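PDB 6AKZ: GlcNAc Inducible Gene 2, GIG2 from Candida albicans, which is probably an iron-dependent oxygenase of the DUF1479 family in the cupin clan, carries a bound iron(III) ion, and is induced by N-acetylglucosamine. Local coordinates for residues Thr271-Ile285 with Leu324-Ile338. Numbering follows the deposited sequence.
Sequences TLRVLPSLKLSMAYI and LDKFYPHLHQGIISI
Tyr284 and Leu331 meet in the closely packed, buried part of the contact: the CD2 methyl of Leu331 comes to 3.6 Å from CD2 of Tyr284. Leu331 is shared among three neighbours: its CB also meets CD1 of Leu275, the two side chains crossing at about a right angle, and its CD1 methyl turns to CG1 of Ile285. With CG anti to the backbone N (chi1 -178°), Tyr284 extends from helix 278-287 toward residues 328-331, its CE2 beside Tyr328 CD2 and its hydroxyl 2.7 Å from His330 ND1 in a hydrogen bond whose donor may be either residue. That hydroxyl lies near the plane of the imidazole. Next to this, CD2 of Leu324 sits 3.6 Å above the centre of the Tyr328 ring and also touches Ile285 CG1.

Beyond Gly334 the two segments pair as antiparallel strands, 336-337 at the edge and 272-274 in the middle of a small three-stranded sheet in this member of the cupin clan; its third strand, 355-357, begins with the iron ligand His355. Val274 and Ile336 form the hydrogen-bonded pair: Val274 N gives to Ile336 O at 2.9 Å and Ile336 N returns the bond to Val274 O; Ile338 N adds a third, to Leu272 O. On the inner side, the side chain of Leu272 lies close to that of His355, and CB of Leu272 meets Ile338 CD1 at 4.1 Å. The opposite face is the solvent side, where Ile335 and the non-hydrogen-bonded pair Arg273 and Ser337 are partly exposed. Bent at chi3 (43°), the arginine lays one guanidinium face over CG2 of Ile335, 3.4 Å from NH2, with Ser337 OG in plane at its edge, 3.5 Å from NH1, while NE engages Glu356 in a salt bridge.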
ATOM      1  N   THR A 271       6.972  16.149   3.177  1.00 18.93           N
ATOM      2  CA  THR A 271       7.188  14.701   3.114  1.00 21.22           C
ATOM      3  C   THR A 271       5.935  13.838   3.366  1.00 18.40           C
ATOM      4  O   THR A 271       4.871  14.078   2.797  1.00 22.71           O
ATOM      5  CB  THR A 271       8.296  14.260   4.091  1.00 26.77           C
ATOM      6  OG1 THR A 271       8.073  14.859   5.374  1.00 28.82           O
ATOM      7  CG2 THR A 271       9.661  14.679   3.570  1.00 29.56           C
ATOM      8  N   LEU A 272       6.095  12.830   4.224  1.00 18.61           N
ATOM      9  CA  LEU A 272       5.070  11.882   4.578  1.00 14.74           C
ATOM     10  C   LEU A 272       4.904  11.885   6.106  1.00 14.95           C
ATOM     11  O   LEU A 272       5.873  12.081   6.840  1.00 12.95           O
ATOM     12  CB  LEU A 272       5.524  10.497   4.101  1.00 15.23           C
ATOM     13  CG  LEU A 272       4.574   9.282   4.342  1.00 15.11           C
ATOM     14  CD1 LEU A 272       3.314   9.398   3.549  1.00 17.92           C
ATOM     15  CD2 LEU A 272       5.357   8.018   4.038  1.00 16.84           C
ATOM     16  N   ARG A 273       3.681  11.680   6.527  1.00 12.81           N
ATOM     17  CA  ARG A 273       3.309  11.491   7.913  1.00 13.66           C
ATOM     18  C   ARG A 273       2.603  10.110   8.000  1.00 12.44           C
ATOM     19  O   ARG A 273       1.872   9.742   7.138  1.00 11.54           O
ATOM     20  CB  ARG A 273       2.422  12.602   8.425  1.00 16.11           C
ATOM     21  CG  ARG A 273       3.134  13.926   8.319  1.00 18.25           C
ATOM     22  CD  ARG A 273       2.280  15.113   8.559  1.00 22.47           C
ATOM     23  NE  ARG A 273       1.349  15.047   9.655  1.00 23.66           N
ATOM     24  CZ  ARG A 273       1.640  15.295  10.907  1.00 26.01           C
ATOM     25  NH1 ARG A 273       2.884  15.548  11.304  1.00 31.13           N
ATOM     26  NH2 ARG A 273       0.688  15.257  11.781  1.00 27.79           N
ATOM     27  N   VAL A 274       2.875   9.411   9.083  1.00 11.95           N
ATOM     28  CA  VAL A 274       2.327   8.111   9.284  1.00 12.34           C
ATOM     29  C   VAL A 274       1.855   7.929  10.733  1.00 12.24           C
ATOM     30  O   VAL A 274       2.270   8.695  11.609  1.00 11.88           O
ATOM     31  CB  VAL A 274       3.433   7.027   9.051  1.00 13.71           C
ATOM     32  CG1 VAL A 274       3.849   6.994   7.603  1.00 12.96           C
ATOM     33  CG2 VAL A 274       4.690   7.274   9.897  1.00 15.83           C
ATOM     34  N   LEU A 275       1.053   6.925  10.962  1.00 11.69           N
ATOM     35  CA  LEU A 275       0.688   6.489  12.307  1.00 12.31           C
ATOM     36  C   LEU A 275       1.374   5.149  12.458  1.00 11.89           C
ATOM     37  O   LEU A 275       0.814   4.122  12.062  1.00 11.59           O
ATOM     38  CB  LEU A 275      -0.825   6.338  12.419  1.00 13.66           C
ATOM     39  CG  LEU A 275      -1.390   6.585  13.785  1.00 14.63           C
ATOM     40  CD1 LEU A 275      -2.917   6.415  13.714  1.00 15.52           C
ATOM     41  CD2 LEU A 275      -0.778   5.626  14.728  1.00 13.88           C
ATOM     42  N   PRO A 276       2.537   5.111  13.129  1.00 11.48           N
ATOM     43  CA  PRO A 276       3.368   3.944  13.085  1.00 10.91           C
ATOM     44  C   PRO A 276       2.958   2.864  14.095  1.00 11.08           C
ATOM     45  O   PRO A 276       3.721   2.454  15.014  1.00 13.28           O
ATOM     46  CB  PRO A 276       4.777   4.543  13.300  1.00 10.80           C
ATOM     47  CG  PRO A 276       4.502   5.614  14.322  1.00 12.14           C
ATOM     48  CD  PRO A 276       3.268   6.273  13.714  1.00 10.77           C
ATOM     49  N   SER A 277       1.692   2.453  14.036  1.00 12.23           N
ATOM     50  CA  SER A 277       1.244   1.409  14.915  1.00 13.22           C
ATOM     51  C   SER A 277       0.192   0.592  14.115  1.00 12.80           C
ATOM     52  O   SER A 277      -0.980   0.932  14.069  1.00 13.85           O
ATOM     53  CB  SER A 277       0.607   2.020  16.181  1.00 15.34           C
ATOM     54  OG  SER A 277       0.101   0.998  17.079  1.00 16.78           O
ATOM     55  N   LEU A 278       0.604  -0.537  13.565  1.00 12.88           N
ATOM     56  CA  LEU A 278      -0.204  -1.178  12.537  1.00 12.90           C
ATOM     57  C   LEU A 278      -1.426  -1.894  13.130  1.00 14.04           C
ATOM     58  O   LEU A 278      -2.559  -1.694  12.680  1.00 13.25           O
ATOM     59  CB  LEU A 278       0.704  -2.112  11.690  1.00 13.30           C
ATOM     60  CG  LEU A 278       0.077  -2.904  10.589  1.00 13.19           C
ATOM     61  CD1 LEU A 278      -0.621  -1.995   9.596  1.00 13.95           C
ATOM     62  CD2 LEU A 278       1.236  -3.669   9.875  1.00 12.47           C
ATOM     63  N   LYS A 279      -1.183  -2.762  14.115  1.00 12.87           N
ATOM     64  CA  LYS A 279      -2.214  -3.528  14.733  1.00 14.14           C
ATOM     65  C   LYS A 279      -3.217  -2.665  15.446  1.00 14.74           C
ATOM     66  O   LYS A 279      -4.428  -2.888  15.258  1.00 13.98           O
ATOM     67  CB  LYS A 279      -1.656  -4.564  15.708  1.00 15.60           C
ATOM     68  CG  LYS A 279      -2.640  -5.579  16.246  1.00 17.38           C
ATOM     69  CD  LYS A 279      -1.988  -6.361  17.394  1.00 18.24           C
ATOM     70  CE  LYS A 279      -1.026  -7.405  16.906  1.00 19.89           C
ATOM     71  NZ  LYS A 279      -0.300  -7.992  18.054  1.00 24.05           N
ATOM     72  N   LEU A 280      -2.794  -1.740  16.283  1.00 13.24           N
ATOM     73  CA  LEU A 280      -3.770  -0.892  16.977  1.00 14.45           C
ATOM     74  C   LEU A 280      -4.585  -0.071  16.013  1.00 13.98           C
ATOM     75  O   LEU A 280      -5.810   0.131  16.202  1.00 14.49           O
ATOM     76  CB  LEU A 280      -3.081   0.005  18.007  1.00 14.83           C
ATOM     77  CG  LEU A 280      -2.474  -0.667  19.190  1.00 16.13           C
ATOM     78  CD1 LEU A 280      -1.853   0.321  20.132  1.00 18.59           C
ATOM     79  CD2 LEU A 280      -3.453  -1.536  19.922  1.00 18.25           C
ATOM     80  N   SER A 281      -3.924   0.460  14.982  1.00 14.64           N
ATOM     81  CA  SER A 281      -4.623   1.184  13.948  1.00 13.26           C
ATOM     82  C   SER A 281      -5.802   0.411  13.305  1.00 14.14           C
ATOM     83  O   SER A 281      -6.910   0.922  13.196  1.00 14.39           O
ATOM     84  CB  SER A 281      -3.691   1.711  12.876  1.00 15.21           C
ATOM     85  OG  SER A 281      -2.879   2.814  13.310  1.00 15.68           O
ATOM     86  N   MET A 282      -5.524  -0.773  12.823  1.00 14.97           N
ATOM     87  CA  MET A 282      -6.538  -1.535  12.154  1.00 13.42           C
ATOM     88  C   MET A 282      -7.612  -2.125  13.095  1.00 13.07           C
ATOM     89  O   MET A 282      -8.734  -2.298  12.702  1.00 13.69           O
ATOM     90  CB  MET A 282      -5.935  -2.604  11.236  1.00 15.61           C
ATOM     91  CG  MET A 282      -5.170  -2.049  10.037  1.00 15.35           C
ATOM     92  SD  MET A 282      -6.098  -0.848   9.074  1.00 15.33           S
ATOM     93  CE  MET A 282      -7.545  -1.751   8.547  1.00 14.86           C
ATOM     94  N   ALA A 283      -7.262  -2.399  14.322  1.00 13.66           N
ATOM     95  CA  ALA A 283      -8.259  -2.855  15.305  1.00 13.34           C
ATOM     96  C   ALA A 283      -9.234  -1.701  15.441  1.00 12.99           C
ATOM     97  O   ALA A 283     -10.418  -1.896  15.438  1.00 16.22           O
ATOM     98  CB  ALA A 283      -7.586  -3.212  16.611  1.00 15.04           C
ATOM     99  N   TYR A 284      -8.758  -0.484  15.541  1.00 14.41           N
ATOM    100  CA  TYR A 284      -9.620   0.667  15.779  1.00 14.25           C
ATOM    101  C   TYR A 284     -10.472   0.987  14.563  1.00 15.36           C
ATOM    102  O   TYR A 284     -11.708   1.135  14.653  1.00 15.07           O
ATOM    103  CB  TYR A 284      -8.748   1.879  16.103  1.00 14.78           C
ATOM    104  CG  TYR A 284      -9.533   3.130  16.425  1.00 16.19           C
ATOM    105  CD1 TYR A 284     -10.027   3.398  17.718  1.00 15.56           C
ATOM    106  CD2 TYR A 284      -9.776   4.069  15.419  1.00 15.14           C
ATOM    107  CE1 TYR A 284     -10.738   4.585  17.971  1.00 15.42           C
ATOM    108  CE2 TYR A 284     -10.477   5.238  15.683  1.00 18.37           C
ATOM    109  CZ  TYR A 284     -10.929   5.500  16.948  1.00 16.96           C
ATOM    110  OH  TYR A 284     -11.616   6.695  17.144  1.00 16.94           O
ATOM    111  N   ILE A 285      -9.846   0.972  13.404  1.00 13.36           N
ATOM    112  CA  ILE A 285     -10.506   1.304  12.141  1.00 14.31           C
ATOM    113  C   ILE A 285     -11.593   0.286  11.884  1.00 15.70           C
ATOM    114  O   ILE A 285     -12.717   0.707  11.586  1.00 16.76           O
ATOM    115  CB  ILE A 285      -9.530   1.402  10.968  1.00 14.32           C
ATOM    116  CG1 ILE A 285      -8.717   2.704  11.155  1.00 14.67           C
ATOM    117  CG2 ILE A 285     -10.187   1.477   9.604  1.00 13.75           C
ATOM    118  CD1 ILE A 285      -7.400   2.797  10.432  1.00 16.24           C
ATOM    119  N   LEU A 324      -9.820   9.245   7.300  1.00 18.80           N
ATOM    120  CA  LEU A 324      -9.677   9.074   8.766  1.00 17.26           C
ATOM    121  C   LEU A 324      -9.646  10.400   9.456  1.00 17.36           C
ATOM    122  O   LEU A 324      -9.388  10.468  10.669  1.00 18.72           O
ATOM    123  CB  LEU A 324      -8.380   8.301   9.076  1.00 18.20           C
ATOM    124  CG  LEU A 324      -8.327   6.932   8.374  1.00 17.08           C
ATOM    125  CD1 LEU A 324      -6.912   6.351   8.499  1.00 18.39           C
ATOM    126  CD2 LEU A 324      -9.358   5.971   8.902  1.00 17.69           C
ATOM    127  N   ASP A 325      -9.951  11.441   8.735  1.00 18.73           N
ATOM    128  CA  ASP A 325      -9.742  12.812   9.286  1.00 21.56           C
ATOM    129  C   ASP A 325     -10.893  13.369  10.098  1.00 22.88           C
ATOM    130  O   ASP A 325     -10.717  14.398  10.763  1.00 24.36           O
ATOM    131  CB  ASP A 325      -9.438  13.806   8.208  1.00 23.34           C
ATOM    132  CG  ASP A 325     -10.539  13.913   7.188  1.00 25.01           C
ATOM    133  OD1 ASP A 325     -11.158  12.861   6.814  1.00 25.48           O
ATOM    134  OD2 ASP A 325     -10.773  15.056   6.782  1.00 31.91           O
ATOM    135  N   LYS A 326     -12.039  12.727  10.048  1.00 24.23           N
ATOM    136  CA  LYS A 326     -13.262  13.226  10.686  1.00 27.63           C
ATOM    137  C   LYS A 326     -13.775  12.370  11.868  1.00 27.22           C
ATOM    138  O   LYS A 326     -14.050  12.891  12.956  1.00 27.56           O
ATOM    139  CB  LYS A 326     -14.321  13.361   9.592  1.00 30.58           C
ATOM    140  CG  LYS A 326     -15.322  14.467   9.784  1.00 40.49           C
ATOM    141  CD  LYS A 326     -15.925  14.930   8.455  1.00 45.39           C
ATOM    142  CE  LYS A 326     -17.276  15.596   8.701  1.00 51.70           C
ATOM    143  NZ  LYS A 326     -17.657  16.592   7.653  1.00 55.09           N
ATOM    144  N   PHE A 327     -13.944  11.080  11.658  1.00 22.94           N
ATOM    145  CA  PHE A 327     -14.620  10.227  12.664  1.00 22.56           C
ATOM    146  C   PHE A 327     -13.705   9.211  13.333  1.00 18.84           C
ATOM    147  O   PHE A 327     -14.151   8.264  13.930  1.00 20.12           O
ATOM    148  CB  PHE A 327     -15.802   9.551  12.034  1.00 22.81           C
ATOM    149  CG  PHE A 327     -16.740  10.520  11.331  1.00 25.34           C
ATOM    150  CD1 PHE A 327     -17.581  11.348  12.073  1.00 27.10           C
ATOM    151  CD2 PHE A 327     -16.789  10.598   9.948  1.00 27.21           C
ATOM    152  CE1 PHE A 327     -18.427  12.258  11.418  1.00 26.21           C
ATOM    153  CE2 PHE A 327     -17.639  11.490   9.292  1.00 27.76           C
ATOM    154  CZ  PHE A 327     -18.456  12.321  10.048  1.00 29.60           C
ATOM    155  N   TYR A 328     -12.402   9.442  13.278  1.00 19.18           N
ATOM    156  CA  TYR A 328     -11.418   8.505  13.861  1.00 17.73           C
ATOM    157  C   TYR A 328     -10.492   9.278  14.840  1.00 18.71           C
ATOM    158  O   TYR A 328      -9.232   9.266  14.744  1.00 19.23           O
ATOM    159  CB  TYR A 328     -10.636   7.817  12.738  1.00 17.62           C
ATOM    160  CG  TYR A 328     -11.499   6.946  11.868  1.00 16.54           C
ATOM    161  CD1 TYR A 328     -12.296   7.474  10.827  1.00 17.59           C
ATOM    162  CD2 TYR A 328     -11.542   5.599  12.079  1.00 15.68           C
ATOM    163  CE1 TYR A 328     -13.087   6.636  10.023  1.00 16.77           C
ATOM    164  CE2 TYR A 328     -12.384   4.768  11.370  1.00 16.59           C
ATOM    165  CZ  TYR A 328     -13.114   5.256  10.289  1.00 16.30           C
ATOM    166  OH  TYR A 328     -13.908   4.340   9.591  1.00 19.22           O
ATOM    167  N   PRO A 329     -11.105   9.972  15.818  1.00 20.37           N
ATOM    168  CA  PRO A 329     -10.263  10.934  16.596  1.00 19.73           C
ATOM    169  C   PRO A 329      -9.163  10.354  17.487  1.00 20.58           C
ATOM    170  O   PRO A 329      -8.176  11.052  17.731  1.00 19.59           O
ATOM    171  CB  PRO A 329     -11.281  11.668  17.481  1.00 20.87           C
ATOM    172  CG  PRO A 329     -12.354  10.622  17.683  1.00 19.54           C
ATOM    173  CD  PRO A 329     -12.468   9.911  16.354  1.00 21.44           C
ATOM    174  N   HIS A 330      -9.281   9.109  17.924  1.00 18.46           N
ATOM    175  CA  HIS A 330      -8.291   8.492  18.741  1.00 19.00           C
ATOM    176  C   HIS A 330      -7.014   8.221  17.956  1.00 17.83           C
ATOM    177  O   HIS A 330      -6.006   7.972  18.558  1.00 19.11           O
ATOM    178  CB  HIS A 330      -8.766   7.153  19.313  1.00 21.34           C
ATOM    179  CG  HIS A 330      -9.965   7.262  20.209  1.00 23.60           C
ATOM    180  ND1 HIS A 330     -11.252   7.349  19.722  1.00 22.27           N
ATOM    181  CD2 HIS A 330     -10.075   7.245  21.559  1.00 22.76           C
ATOM    182  CE1 HIS A 330     -12.104   7.408  20.725  1.00 21.58           C
ATOM    183  NE2 HIS A 330     -11.423   7.355  21.850  1.00 20.97           N
ATOM    184  N   LEU A 331      -7.085   8.226  16.636  1.00 16.20           N
ATOM    185  CA  LEU A 331      -5.882   8.043  15.829  1.00 17.42           C
ATOM    186  C   LEU A 331      -4.967   9.259  15.815  1.00 16.90           C
ATOM    187  O   LEU A 331      -3.772   9.115  15.603  1.00 16.94           O
ATOM    188  CB  LEU A 331      -6.245   7.633  14.382  1.00 16.69           C
ATOM    189  CG  LEU A 331      -7.038   6.346  14.202  1.00 17.99           C
ATOM    190  CD1 LEU A 331      -7.281   6.184  12.708  1.00 21.00           C
ATOM    191  CD2 LEU A 331      -6.397   5.094  14.827  1.00 19.27           C
ATOM    192  N   HIS A 332      -5.513  10.457  16.004  1.00 17.44           N
ATOM    193  CA  HIS A 332      -4.779  11.629  15.682  1.00 19.23           C
ATOM    194  C   HIS A 332      -3.533  11.848  16.535  1.00 19.72           C
ATOM    195  O   HIS A 332      -2.539  12.297  16.027  1.00 17.46           O
ATOM    196  CB  HIS A 332      -5.698  12.811  15.617  1.00 26.23           C
ATOM    197  CG  HIS A 332      -6.701  12.676  14.493  1.00 41.18           C
ATOM    198  ND1 HIS A 332      -7.317  13.754  13.887  1.00 52.44           N
ATOM    199  CD2 HIS A 332      -7.174  11.573  13.850  1.00 44.35           C
ATOM    200  CE1 HIS A 332      -8.135  13.322  12.944  1.00 54.34           C
ATOM    201  NE2 HIS A 332      -8.059  12.002  12.894  1.00 47.80           N
ATOM    202  N   GLN A 333      -3.550  11.383  17.768  1.00 16.34           N
ATOM    203  CA  GLN A 333      -2.460  11.576  18.682  1.00 20.47           C
ATOM    204  C   GLN A 333      -1.183  10.856  18.202  1.00 18.28           C
ATOM    205  O   GLN A 333      -0.072  11.236  18.528  1.00 20.42           O
ATOM    206  CB  GLN A 333      -2.862  10.946  20.002  1.00 24.09           C
ATOM    207  CG  GLN A 333      -1.813  11.106  21.066  1.00 28.61           C
ATOM    208  CD  GLN A 333      -2.277  10.666  22.443  1.00 28.16           C
ATOM    209  OE1 GLN A 333      -3.068   9.725  22.614  1.00 32.00           O
ATOM    210  NE2 GLN A 333      -1.760  11.338  23.424  1.00 27.68           N
ATOM    211  N   GLY A 334      -1.406   9.809  17.434  1.00 14.89           N
ATOM    212  CA  GLY A 334      -0.355   8.968  16.954  1.00 15.97           C
ATOM    213  C   GLY A 334       0.390   9.350  15.696  1.00 15.98           C
ATOM    214  O   GLY A 334       1.320   8.610  15.288  1.00 15.77           O
ATOM    215  N   ILE A 335      -0.063  10.407  15.008  1.00 15.72           N
ATOM    216  CA  ILE A 335       0.472  10.803  13.746  1.00 15.10           C
ATOM    217  C   ILE A 335       1.764  11.597  13.929  1.00 15.17           C
ATOM    218  O   ILE A 335       1.847  12.540  14.732  1.00 14.90           O
ATOM    219  CB  ILE A 335      -0.536  11.615  12.932  1.00 16.86           C
ATOM    220  CG1 ILE A 335      -1.866  10.847  12.753  1.00 17.62           C
ATOM    221  CG2 ILE A 335      -0.005  11.910  11.570  1.00 16.22           C
ATOM    222  CD1 ILE A 335      -3.004  11.767  12.377  1.00 22.54           C
ATOM    223  N   ILE A 336       2.789  11.133  13.235  1.00 13.15           N
ATOM    224  CA  ILE A 336       4.081  11.770  13.209  1.00 13.83           C
ATOM    225  C   ILE A 336       4.626  11.890  11.824  1.00 14.06           C
ATOM    226  O   ILE A 336       4.310  11.090  10.904  1.00 12.79           O
ATOM    227  CB  ILE A 336       5.104  11.006  14.095  1.00 14.67           C
ATOM    228  CG1 ILE A 336       5.167   9.530  13.753  1.00 15.70           C
ATOM    229  CG2 ILE A 336       4.726  11.197  15.541  1.00 15.48           C
ATOM    230  CD1 ILE A 336       6.396   8.890  14.348  1.00 17.45           C
ATOM    231  N   SER A 337       5.507  12.873  11.649  1.00 12.92           N
ATOM    232  CA  SER A 337       6.306  12.914  10.410  1.00 14.65           C
ATOM    233  C   SER A 337       7.266  11.790  10.395  1.00 14.71           C
ATOM    234  O   SER A 337       7.733  11.363  11.465  1.00 14.31           O
ATOM    235  CB  SER A 337       7.118  14.205  10.306  1.00 17.25           C
ATOM    236  OG  SER A 337       6.222  15.266  10.170  1.00 21.68           O
ATOM    237  N   ILE A 338       7.655  11.382   9.187  1.00 12.70           N
ATOM    238  CA  ILE A 338       8.835  10.486   9.096  1.00 12.59           C
ATOM    239  C   ILE A 338      10.120  11.222   9.465  1.00 14.20           C
ATOM    240  O   ILE A 338      10.133  12.455   9.512  1.00 14.24           O
ATOM    241  CB  ILE A 338       8.950   9.833   7.710  1.00 13.33           C
ATOM    242  CG1 ILE A 338       9.098  10.918   6.632  1.00 11.60           C
ATOM    243  CG2 ILE A 338       7.791   8.846   7.538  1.00 14.72           C
ATOM    244  CD1 ILE A 338       9.482  10.318   5.324  1.00 13.75           C
TER